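RND efflux system, outer membrane lipoprotein, NodT family (Burkholderia mallei, PDB 6U94) is an outer membrane factor that probably serves as the outer membrane exit channel of a tripartite RND efflux pump. Local coordinates at residues T76-D80 with L137-V141; L130-E134 with R281-I285; F133-F138 with S161-S165. The contacts are given in a common frame with arbitrary orientation. Residue numbers count along the deposited sequence, not the author numbering.

Interaction 1 (T76-D80 with L137-V141)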
ATOM      1  N   THR A  76      14.494   8.485   9.551  1.00 78.97           N
ATOM      2  CA  THR A  76      14.521   7.035   9.393  1.00 80.49           C
ATOM      3  C   THR A  76      14.064   6.331  10.668  1.00 83.60           C
ATOM      4  O   THR A  76      13.326   5.338  10.608  1.00 80.59           O
ATOM      5  CB  THR A  76      15.929   6.586   8.992  1.00 81.86           C
ATOM      6  OG1 THR A  76      16.139   6.866   7.601  1.00 78.43           O
ATOM      7  CG2 THR A  76      16.130   5.096   9.246  1.00 83.49           C
ATOM      8  N   LEU A  77      14.473   6.843  11.833  1.00 82.43           N
ATOM      9  CA  LEU A  77      14.039   6.251  13.096  1.00 78.18           C
ATOM     10  C   LEU A  77      12.555   6.494  13.356  1.00 78.64           C
ATOM     11  O   LEU A  77      11.899   5.672  14.006  1.00 74.16           O
ATOM     12  CB  LEU A  77      14.870   6.807  14.252  1.00 76.83           C
ATOM     13  CG  LEU A  77      16.350   6.421  14.339  1.00 78.03           C
ATOM     14  CD1 LEU A  77      17.019   7.220  15.442  1.00 73.73           C
ATOM     15  CD2 LEU A  77      16.512   4.926  14.585  1.00 71.95           C
ATOM     16  N   ASP A  78      12.014   7.615  12.872  1.00 78.38           N
ATOM     17  CA  ASP A  78      10.602   7.910  13.088  1.00 77.52           C
ATOM     18  C   ASP A  78       9.712   7.036  12.211  1.00 77.09           C
ATOM     19  O   ASP A  78       8.669   6.550  12.665  1.00 73.46           O
ATOM     20  CB  ASP A  78      10.327   9.390  12.822  1.00 80.76           C
ATOM     21  CG  ASP A  78      10.937  10.297  13.876  1.00 91.41           C
ATOM     22  OD1 ASP A  78      11.456   9.777  14.888  1.00 97.50           O
ATOM     23  OD2 ASP A  78      10.896  11.531  13.695  1.00 94.22           O
ATOM     24  N   ILE A  79      10.108   6.835  10.954  1.00 77.93           N
ATOM     25  CA  ILE A  79       9.370   5.942  10.070  1.00 73.69           C
ATOM     26  C   ILE A  79       9.384   4.524  10.621  1.00 76.45           C
ATOM     27  O   ILE A  79       8.382   3.803  10.557  1.00 81.28           O
ATOM     28  CB  ILE A  79       9.957   6.009   8.647  1.00 73.86           C
ATOM     29  CG1 ILE A  79       9.792   7.416   8.074  1.00 77.34           C
ATOM     30  CG2 ILE A  79       9.304   4.978   7.744  1.00 72.12           C
ATOM     31  CD1 ILE A  79      10.679   7.696   6.879  1.00 75.80           C
ATOM     32  N   ASP A  80      10.519   4.106  11.184  1.00 82.61           N
ATOM     33  CA  ASP A  80      10.606   2.778  11.779  1.00 87.40           C
ATOM     34  C   ASP A  80       9.675   2.651  12.978  1.00 85.93           C
ATOM     35  O   ASP A  80       8.990   1.633  13.137  1.00 81.68           O
ATOM     36  CB  ASP A  80      12.049   2.485  12.188  1.00 94.69           C
ATOM     37  CG  ASP A  80      12.529   1.136  11.702  1.00 99.60           C
ATOM     38  OD1 ASP A  80      13.067   1.066  10.575  1.00101.01           O
ATOM     39  OD2 ASP A  80      12.372   0.146  12.447  1.00103.70           O
ATOM     40  N   LEU A 137      18.130   0.712   1.705  1.00 69.63           N
ATOM     41  CA  LEU A 137      18.527   1.827   2.560  1.00 72.02           C
ATOM     42  C   LEU A 137      18.430   1.464   4.037  1.00 73.60           C
ATOM     43  O   LEU A 137      19.400   1.610   4.790  1.00 76.84           O
ATOM     44  CB  LEU A 137      17.667   3.053   2.251  1.00 72.40           C
ATOM     45  CG  LEU A 137      17.983   4.285   3.103  1.00 75.51           C
ATOM     46  CD1 LEU A 137      18.212   5.508   2.225  1.00 72.77           C
ATOM     47  CD2 LEU A 137      16.880   4.546   4.122  1.00 72.33           C
ATOM     48  N   PHE A 138      17.258   0.998   4.473  1.00 77.47           N
ATOM     49  CA  PHE A 138      17.049   0.743   5.895  1.00 77.29           C
ATOM     50  C   PHE A 138      17.991  -0.329   6.426  1.00 77.04           C
ATOM     51  O   PHE A 138      18.420  -0.259   7.584  1.00 77.65           O
ATOM     52  CB  PHE A 138      15.592   0.355   6.147  1.00 78.18           C
ATOM     53  CG  PHE A 138      14.647   1.526   6.150  1.00 80.42           C
ATOM     54  CD1 PHE A 138      14.568   2.360   7.251  1.00 82.51           C
ATOM     55  CD2 PHE A 138      13.844   1.797   5.050  1.00 80.12           C
ATOM     56  CE1 PHE A 138      13.705   3.443   7.261  1.00 83.60           C
ATOM     57  CE2 PHE A 138      12.976   2.880   5.053  1.00 79.56           C
ATOM     58  CZ  PHE A 138      12.908   3.704   6.162  1.00 82.92           C
ATOM     59  N   GLY A 139      18.328  -1.322   5.600  1.00 72.64           N
ATOM     60  CA  GLY A 139      19.286  -2.328   6.022  1.00 71.84           C
ATOM     61  C   GLY A 139      20.712  -1.820   6.044  1.00 79.46           C
ATOM     62  O   GLY A 139      21.512  -2.242   6.888  1.00 80.85           O
ATOM     63  N   ARG A 140      21.055  -0.911   5.130  1.00 76.17           N
ATOM     64  CA  ARG A 140      22.412  -0.379   5.092  1.00 77.13           C
ATOM     65  C   ARG A 140      22.706   0.471   6.322  1.00 77.82           C
ATOM     66  O   ARG A 140      23.743   0.301   6.972  1.00 79.99           O
ATOM     67  CB  ARG A 140      22.625   0.430   3.811  1.00 78.76           C
ATOM     68  N   VAL A 141      21.792   1.382   6.672  1.00 74.02           N
ATOM     69  CA  VAL A 141      22.055   2.288   7.786  1.00 80.15           C
ATOM     70  C   VAL A 141      22.004   1.549   9.118  1.00 89.30           C
ATOM     71  O   VAL A 141      22.666   1.952  10.082  1.00 92.92           O
ATOM     72  CB  VAL A 141      21.076   3.477   7.763  1.00 75.06           C
ATOM     73  CG1 VAL A 141      21.013   4.083   6.374  1.00 75.76           C
ATOM     74  CG2 VAL A 141      19.701   3.060   8.241  1.00 74.26           C
TER

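Interaction 2 (L130-E134 with R281-I285)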
ATOM      1  N   LEU A 130       7.365  -2.085   1.414  1.00 62.41           N
ATOM      2  CA  LEU A 130       8.598  -1.380   1.097  1.00 59.18           C
ATOM      3  C   LEU A 130       9.150  -1.853  -0.242  1.00 61.94           C
ATOM      4  O   LEU A 130       9.173  -3.054  -0.528  1.00 60.06           O
ATOM      5  CB  LEU A 130       9.649  -1.584   2.193  1.00 62.15           C
ATOM      6  CG  LEU A 130       9.323  -1.013   3.574  1.00 63.43           C
ATOM      7  CD1 LEU A 130      10.515  -1.164   4.510  1.00 66.87           C
ATOM      8  CD2 LEU A 130       8.897   0.444   3.462  1.00 60.74           C
ATOM      9  N   THR A 131       9.601  -0.903  -1.056  1.00 64.01           N
ATOM     10  CA  THR A 131      10.224  -1.229  -2.328  1.00 64.38           C
ATOM     11  C   THR A 131      11.643  -1.754  -2.108  1.00 60.08           C
ATOM     12  O   THR A 131      12.149  -1.811  -0.984  1.00 57.02           O
ATOM     13  CB  THR A 131      10.232  -0.013  -3.249  1.00 66.17           C
ATOM     14  OG1 THR A 131      10.934   1.067  -2.619  1.00 65.91           O
ATOM     15  CG2 THR A 131       8.800   0.422  -3.564  1.00 62.97           C
ATOM     16  N   HIS A 132      12.289  -2.159  -3.204  1.00 54.03           N
ATOM     17  CA  HIS A 132      13.632  -2.720  -3.103  1.00 55.83           C
ATOM     18  C   HIS A 132      14.623  -1.695  -2.566  1.00 61.11           C
ATOM     19  O   HIS A 132      15.447  -2.016  -1.702  1.00 60.88           O
ATOM     20  CB  HIS A 132      14.099  -3.242  -4.461  1.00 62.23           C
ATOM     21  CG  HIS A 132      13.389  -4.479  -4.914  1.00 68.75           C
ATOM     22  ND1 HIS A 132      13.420  -5.659  -4.203  1.00 71.04           N
ATOM     23  CD2 HIS A 132      12.639  -4.724  -6.015  1.00 64.33           C
ATOM     24  CE1 HIS A 132      12.716  -6.575  -4.841  1.00 68.41           C
ATOM     25  NE2 HIS A 132      12.231  -6.033  -5.945  1.00 69.71           N
ATOM     26  N   PHE A 133      14.556  -0.452  -3.056  1.00 57.67           N
ATOM     27  CA  PHE A 133      15.545   0.532  -2.629  1.00 64.15           C
ATOM     28  C   PHE A 133      15.304   0.990  -1.195  1.00 65.18           C
ATOM     29  O   PHE A 133      16.260   1.337  -0.493  1.00 65.69           O
ATOM     30  CB  PHE A 133      15.585   1.726  -3.590  1.00 64.35           C
ATOM     31  CG  PHE A 133      14.282   2.472  -3.721  1.00 61.12           C
ATOM     32  CD1 PHE A 133      13.937   3.458  -2.808  1.00 60.46           C
ATOM     33  CD2 PHE A 133      13.426   2.222  -4.782  1.00 56.40           C
ATOM     34  CE1 PHE A 133      12.750   4.157  -2.935  1.00 57.08           C
ATOM     35  CE2 PHE A 133      12.240   2.920  -4.917  1.00 55.51           C
ATOM     36  CZ  PHE A 133      11.901   3.889  -3.992  1.00 56.64           C
ATOM     37  N   GLU A 134      14.051   0.982  -0.735  1.00 65.28           N
ATOM     38  CA  GLU A 134      13.799   1.258   0.675  1.00 65.52           C
ATOM     39  C   GLU A 134      14.387   0.166   1.558  1.00 66.01           C
ATOM     40  O   GLU A 134      14.996   0.457   2.593  1.00 66.07           O
ATOM     41  CB  GLU A 134      12.303   1.394   0.934  1.00 63.69           C
ATOM     42  CG  GLU A 134      11.651   2.559   0.238  1.00 60.39           C
ATOM     43  CD  GLU A 134      10.147   2.527   0.393  1.00 65.25           C
ATOM     44  OE1 GLU A 134       9.610   3.271   1.241  1.00 62.47           O
ATOM     45  OE2 GLU A 134       9.506   1.732  -0.325  1.00 65.04           O
ATOM     46  N   ARG A 281      14.650   7.766 -11.810  1.00 53.01           N
ATOM     47  CA  ARG A 281      14.638   8.469 -10.531  1.00 49.21           C
ATOM     48  C   ARG A 281      14.556   7.534  -9.332  1.00 54.74           C
ATOM     49  O   ARG A 281      14.554   8.013  -8.195  1.00 56.93           O
ATOM     50  CB  ARG A 281      13.469   9.454 -10.470  1.00 45.31           C
ATOM     51  CG  ARG A 281      13.323  10.352 -11.678  1.00 46.27           C
ATOM     52  CD  ARG A 281      11.905  10.882 -11.705  1.00 55.65           C
ATOM     53  NE  ARG A 281      10.951   9.788 -11.520  1.00 60.23           N
ATOM     54  CZ  ARG A 281       9.691   9.943 -11.125  1.00 60.82           C
ATOM     55  NH1 ARG A 281       9.217  11.155 -10.864  1.00 62.25           N
ATOM     56  NH2 ARG A 281       8.905   8.884 -10.984  1.00 57.49           N
ATOM     57  N   ARG A 282      14.470   6.227  -9.550  1.00 53.80           N
ATOM     58  CA  ARG A 282      14.501   5.296  -8.430  1.00 52.87           C
ATOM     59  C   ARG A 282      15.850   5.393  -7.723  1.00 58.34           C
ATOM     60  O   ARG A 282      16.895   5.402  -8.389  1.00 54.29           O
ATOM     61  CB  ARG A 282      14.263   3.867  -8.903  1.00 49.71           C
ATOM     62  CG  ARG A 282      12.806   3.515  -9.232  1.00 45.60           C
ATOM     63  CD  ARG A 282      12.713   2.086  -9.725  1.00 43.53           C
ATOM     64  NE  ARG A 282      13.295   1.142  -8.774  1.00 44.79           N
ATOM     65  CZ  ARG A 282      12.594   0.260  -8.066  1.00 50.20           C
ATOM     66  NH1 ARG A 282      11.272   0.181  -8.210  1.00 51.30           N
ATOM     67  NH2 ARG A 282      13.214  -0.554  -7.218  1.00 42.37           N
ATOM     68  N   PRO A 283      15.872   5.491  -6.393  1.00 60.25           N
ATOM     69  CA  PRO A 283      17.164   5.571  -5.694  1.00 61.08           C
ATOM     70  C   PRO A 283      18.100   4.400  -5.963  1.00 62.49           C
ATOM     71  O   PRO A 283      19.321   4.592  -5.926  1.00 64.14           O
ATOM     72  CB  PRO A 283      16.749   5.644  -4.220  1.00 62.50           C
ATOM     73  CG  PRO A 283      15.423   6.328  -4.267  1.00 61.89           C
ATOM     74  CD  PRO A 283      14.743   5.785  -5.493  1.00 59.67           C
ATOM     75  N   ASP A 284      17.586   3.199  -6.245  1.00 57.44           N
ATOM     76  CA  ASP A 284      18.490   2.087  -6.519  1.00 54.14           C
ATOM     77  C   ASP A 284      19.035   2.113  -7.940  1.00 56.65           C
ATOM     78  O   ASP A 284      20.097   1.532  -8.194  1.00 59.56           O
ATOM     79  CB  ASP A 284      17.810   0.740  -6.237  1.00 56.50           C
ATOM     80  CG  ASP A 284      16.448   0.589  -6.917  1.00 54.69           C
ATOM     81  OD1 ASP A 284      15.951   1.541  -7.553  1.00 50.75           O
ATOM     82  OD2 ASP A 284      15.870  -0.511  -6.804  1.00 55.72           O
ATOM     83  N   ILE A 285      18.353   2.789  -8.864  1.00 52.34           N
ATOM     84  CA  ILE A 285      18.910   2.941 -10.202  1.00 53.20           C
ATOM     85  C   ILE A 285      19.866   4.131 -10.261  1.00 52.43           C
ATOM     86  O   ILE A 285      20.871   4.090 -10.978  1.00 54.23           O
ATOM     87  CB  ILE A 285      17.784   3.050 -11.247  1.00 51.19           C
ATOM     88  CG1 ILE A 285      17.003   1.734 -11.312  1.00 50.74           C
ATOM     89  CG2 ILE A 285      18.341   3.402 -12.629  1.00 43.58           C
ATOM     90  CD1 ILE A 285      15.998   1.680 -12.433  1.00 48.78           C
TER

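Interaction 3 (F133-F138 with S161-S165)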
ATOM      1  N   PHE A 133      14.556  -0.452  -3.056  1.00 57.67           N
ATOM      2  CA  PHE A 133      15.545   0.532  -2.629  1.00 64.15           C
ATOM      3  C   PHE A 133      15.304   0.990  -1.195  1.00 65.18           C
ATOM      4  O   PHE A 133      16.260   1.337  -0.493  1.00 65.69           O
ATOM      5  CB  PHE A 133      15.585   1.726  -3.590  1.00 64.35           C
ATOM      6  CG  PHE A 133      14.282   2.472  -3.721  1.00 61.12           C
ATOM      7  CD1 PHE A 133      13.937   3.458  -2.808  1.00 60.46           C
ATOM      8  CD2 PHE A 133      13.426   2.222  -4.782  1.00 56.40           C
ATOM      9  CE1 PHE A 133      12.750   4.157  -2.935  1.00 57.08           C
ATOM     10  CE2 PHE A 133      12.240   2.920  -4.917  1.00 55.51           C
ATOM     11  CZ  PHE A 133      11.901   3.889  -3.992  1.00 56.64           C
ATOM     12  N   GLU A 134      14.051   0.982  -0.735  1.00 65.28           N
ATOM     13  CA  GLU A 134      13.799   1.258   0.675  1.00 65.52           C
ATOM     14  C   GLU A 134      14.387   0.166   1.558  1.00 66.01           C
ATOM     15  O   GLU A 134      14.996   0.457   2.593  1.00 66.07           O
ATOM     16  CB  GLU A 134      12.303   1.394   0.934  1.00 63.69           C
ATOM     17  CG  GLU A 134      11.651   2.559   0.238  1.00 60.39           C
ATOM     18  CD  GLU A 134      10.147   2.527   0.393  1.00 65.25           C
ATOM     19  OE1 GLU A 134       9.610   3.271   1.241  1.00 62.47           O
ATOM     20  OE2 GLU A 134       9.506   1.732  -0.325  1.00 65.04           O
ATOM     21  N   ILE A 135      14.210  -1.099   1.167  1.00 62.79           N
ATOM     22  CA  ILE A 135      14.797  -2.199   1.926  1.00 62.88           C
ATOM     23  C   ILE A 135      16.318  -2.086   1.936  1.00 67.53           C
ATOM     24  O   ILE A 135      16.965  -2.313   2.967  1.00 70.96           O
ATOM     25  CB  ILE A 135      14.328  -3.548   1.351  1.00 59.05           C
ATOM     26  CG1 ILE A 135      12.812  -3.701   1.519  1.00 59.26           C
ATOM     27  CG2 ILE A 135      15.065  -4.697   2.014  1.00 54.52           C
ATOM     28  CD1 ILE A 135      12.257  -4.986   0.944  1.00 61.04           C
ATOM     29  N   ASP A 136      16.911  -1.734   0.791  1.00 70.67           N
ATOM     30  CA  ASP A 136      18.353  -1.511   0.730  1.00 75.70           C
ATOM     31  C   ASP A 136      18.787  -0.448   1.731  1.00 68.71           C
ATOM     32  O   ASP A 136      19.696  -0.674   2.536  1.00 70.02           O
ATOM     33  CB  ASP A 136      18.766  -1.105  -0.686  1.00 83.77           C
ATOM     34  CG  ASP A 136      18.747  -2.267  -1.654  1.00 90.76           C
ATOM     35  OD1 ASP A 136      18.963  -3.413  -1.209  1.00 94.17           O
ATOM     36  OD2 ASP A 136      18.524  -2.032  -2.861  1.00 92.26           O
ATOM     37  N   LEU A 137      18.130   0.712   1.705  1.00 69.63           N
ATOM     38  CA  LEU A 137      18.527   1.827   2.560  1.00 72.02           C
ATOM     39  C   LEU A 137      18.430   1.464   4.037  1.00 73.60           C
ATOM     40  O   LEU A 137      19.400   1.610   4.790  1.00 76.84           O
ATOM     41  CB  LEU A 137      17.667   3.053   2.251  1.00 72.40           C
ATOM     42  CG  LEU A 137      17.983   4.285   3.103  1.00 75.51           C
ATOM     43  CD1 LEU A 137      18.212   5.508   2.225  1.00 72.77           C
ATOM     44  CD2 LEU A 137      16.880   4.546   4.122  1.00 72.33           C
ATOM     45  N   PHE A 138      17.258   0.998   4.473  1.00 77.47           N
ATOM     46  CA  PHE A 138      17.049   0.743   5.895  1.00 77.29           C
ATOM     47  C   PHE A 138      17.991  -0.329   6.426  1.00 77.04           C
ATOM     48  O   PHE A 138      18.420  -0.259   7.584  1.00 77.65           O
ATOM     49  CB  PHE A 138      15.592   0.355   6.147  1.00 78.18           C
ATOM     50  CG  PHE A 138      14.647   1.526   6.150  1.00 80.42           C
ATOM     51  CD1 PHE A 138      14.568   2.360   7.251  1.00 82.51           C
ATOM     52  CD2 PHE A 138      13.844   1.797   5.050  1.00 80.12           C
ATOM     53  CE1 PHE A 138      13.705   3.443   7.261  1.00 83.60           C
ATOM     54  CE2 PHE A 138      12.976   2.880   5.053  1.00 79.56           C
ATOM     55  CZ  PHE A 138      12.908   3.704   6.162  1.00 82.92           C
ATOM     56  N   SER A 161      15.394   8.586  -1.256  1.00 64.31           N
ATOM     57  CA  SER A 161      14.788   7.348  -0.775  1.00 66.12           C
ATOM     58  C   SER A 161      14.063   7.564   0.547  1.00 66.96           C
ATOM     59  O   SER A 161      12.991   6.989   0.774  1.00 64.40           O
ATOM     60  CB  SER A 161      15.854   6.260  -0.633  1.00 63.77           C
ATOM     61  OG  SER A 161      15.272   5.037  -0.203  1.00 65.47           O
ATOM     62  N   VAL A 162      14.626   8.393   1.428  1.00 66.78           N
ATOM     63  CA  VAL A 162      13.980   8.660   2.710  1.00 65.50           C
ATOM     64  C   VAL A 162      12.762   9.559   2.521  1.00 66.59           C
ATOM     65  O   VAL A 162      11.733   9.374   3.181  1.00 64.91           O
ATOM     66  CB  VAL A 162      14.987   9.266   3.705  1.00 66.08           C
ATOM     67  CG1 VAL A 162      14.313   9.548   5.047  1.00 65.13           C
ATOM     68  CG2 VAL A 162      16.179   8.330   3.886  1.00 58.05           C
ATOM     69  N   HIS A 163      12.861  10.546   1.625  1.00 65.29           N
ATOM     70  CA  HIS A 163      11.706  11.386   1.313  1.00 66.31           C
ATOM     71  C   HIS A 163      10.560  10.561   0.735  1.00 66.68           C
ATOM     72  O   HIS A 163       9.396  10.749   1.108  1.00 62.61           O
ATOM     73  CB  HIS A 163      12.107  12.488   0.331  1.00 69.46           C
ATOM     74  CG  HIS A 163      12.895  13.599   0.950  1.00 78.24           C
ATOM     75  ND1 HIS A 163      13.238  13.618   2.285  1.00 80.11           N
ATOM     76  CD2 HIS A 163      13.400  14.736   0.415  1.00 77.90           C
ATOM     77  CE1 HIS A 163      13.923  14.717   2.545  1.00 83.37           C
ATOM     78  NE2 HIS A 163      14.034  15.413   1.428  1.00 84.27           N
ATOM     79  N   ILE A 164      10.874   9.644  -0.181  1.00 64.06           N
ATOM     80  CA  ILE A 164       9.843   8.807  -0.786  1.00 62.91           C
ATOM     81  C   ILE A 164       9.164   7.952   0.279  1.00 64.32           C
ATOM     82  O   ILE A 164       7.932   7.847   0.323  1.00 65.27           O
ATOM     83  CB  ILE A 164      10.451   7.949  -1.909  1.00 62.16           C
ATOM     84  CG1 ILE A 164      10.714   8.802  -3.152  1.00 60.38           C
ATOM     85  CG2 ILE A 164       9.553   6.784  -2.243  1.00 58.26           C
ATOM     86  CD1 ILE A 164      11.251   8.010  -4.327  1.00 58.98           C
ATOM     87  N   SER A 165       9.959   7.340   1.162  1.00 66.65           N
ATOM     88  CA  SER A 165       9.391   6.543   2.244  1.00 65.81           C
ATOM     89  C   SER A 165       8.524   7.397   3.159  1.00 69.02           C
ATOM     90  O   SER A 165       7.413   6.997   3.530  1.00 71.61           O
ATOM     91  CB  SER A 165      10.503   5.871   3.053  1.00 67.19           C
ATOM     92  OG  SER A 165      11.339   5.074   2.233  1.00 68.46           O
TER

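Interaction 1 (T76-D80 with L137-V141)
Helices 72-86 and 132-142 pass at a steep angle here, their local axes 11.9 Å apart and 117° between N-to-C directions, and the gap is filled mainly by one aromatic side chain. Phe138 has a CA-to-CB bond that points sideways, but chi1 near -78° (m) carries the ring across to the neighbouring helix, and chi2 near -78° sets its tilt. There Thr76 CG2 meets Phe138 CE1 at 3.5 Å and Ile79 CG2 lies 4.1 Å from Phe138 CZ. Thr76 is well chosen for this place: with chi1 in m its hydroxyl makes a weak hydrogen bond back to Leu72 O within its own helix, while the methyl touches the ring. Ile79, also m at chi1, sits one helical turn further on and adds its branched methyl to the same apolar patch. In the fold of the outer membrane factors, this sets a short helix against an early helix of the first sequence repeat, with helix 156-203 lining the buried side, where Ile79 reaches Leu166 and Phe138 reaches Ser165. Asp80 marks the more exposed border; its chi1 of -131° falls between wells and brings OD1 to 3.9 Å from Phe138 CD1. Val141, one turn after Leu137, brings CG2 to 4.2 Å from Thr76 CG2, and Leu137 CD2 lies equally far from Thr76 OG1.

Interaction 2 (L130-E134 with R281-I285)
Residues 130-134 enter their helix from extended backbone, while 281-285 passes from a 3-10 residue, Arg281, through an extended Arg282 into its helix; the CA atoms of Phe133 and Asp284 are only 5.1 Å apart. Thr131 (psi 176°) and Arg282 (psi 133°) are the N-cap residues, and Pro283, which has no amide hydrogen to spend, suits the first turn of its helix. In the other segment Glu134 OE2 accepts from Thr131 N at 2.7 Å, the side-chain half of a capping box, and from Thr131 OG1 at 2.8 Å. Phe133 fills the interface. Its p rotamer, awkward deep inside a helix, is tolerated in the first turn and lays a ring face against Pro283, whose CD stands 3.5 Å from the Phe133 ring centroid and 6° off the normal, a clear CH-pi contact. The ring edge meets the face of the Arg282 guanidinium, with Phe133 CD2 3.7 Å from Arg282 NH2. Asp284 holds that guanidinium, Arg282 NE to Asp284 OD1 at 3.0 Å and Arg282 NH2 to Asp284 OD2 at 2.7 Å, and NH1 salt-bridges Glu377 of helix 362-415. No hydrogen bond joins the segments: the charges of Arg282, Asp284 and Glu134 find partners within their own segment or on other helices, so the junction between the sequence repeats rests here on aromatic and apolar packing beside a neutralised arginine.

Interaction 3 (F133-F138 with S161-S165)
Phe133 turns the edge of its ring to helix 156-203, where Phe133 CD1 lies 3.3 Å from Ser161 OG and Phe133 CZ 4.1 Å from Ile164 CG2. A flat aromatic suits this position because its rim can meet a small hydroxyl and a branched aliphatic side by side. Ser161 is the residue at the heart of the contact: its short side chain lets the backbones approach locally, with the CA atoms of Glu134 and Ser161 6.3 Å apart. One turn beyond Phe133, Leu137 extends through chi1 t, and its CD1 rests 3.8 Å from Ser161 CB and 3.9 Å from Val162 CG2. The local axes pass 10.1 Å apart and the crossing is steep, 116° between N-to-C directions, so the short helix 132-142 lies athwart helix 156-203, one of the long helices of the outer membrane factor fold, rather than running alongside it as a coiled-coil partner would. Serine at both 161 and 165 puts a small residue on successive turns of the face being crossed. Into this mostly apolar seam enters one carboxylate: Glu134 OE1 is 2.7 Å from Ser165 OG, whose single proton also has Ser161 O within reach at 2.9 Å. Buried Glu134 is balanced by a salt bridge from OE1 to Lys453, a residue of helix 421-454. Beside it Phe138 meets Ser165 edge-on, with Phe138 CE2 3.9 Å from Ser165 OG, while its ring also touches Thr76 and Asp80 of helix 72-86.

From the N terminus, helix 72-86 comes first, and interaction 1 closes a loop from it to helix 132-142 across a partly unmodelled stretch. That short helix serves all three contacts. Interaction 3 leaves it for helix 156-203 and closes a brief loop of 22 residues, starting from the stretch where interaction 1 ends. Interaction 2 starts from the same stretch as interaction 3 but spans 146 residues to helix 283-294; because 130-134 lies within the loop of interaction 1 and 281-285 beyond it, the two cross. The contacts also touch: Thr76 OG1 packs on Val162 CG2 at 4.0 Å, and Pro283 CG on Ser161 CB at 3.7 Å. Together they tie both sequence repeats around helix 132-142.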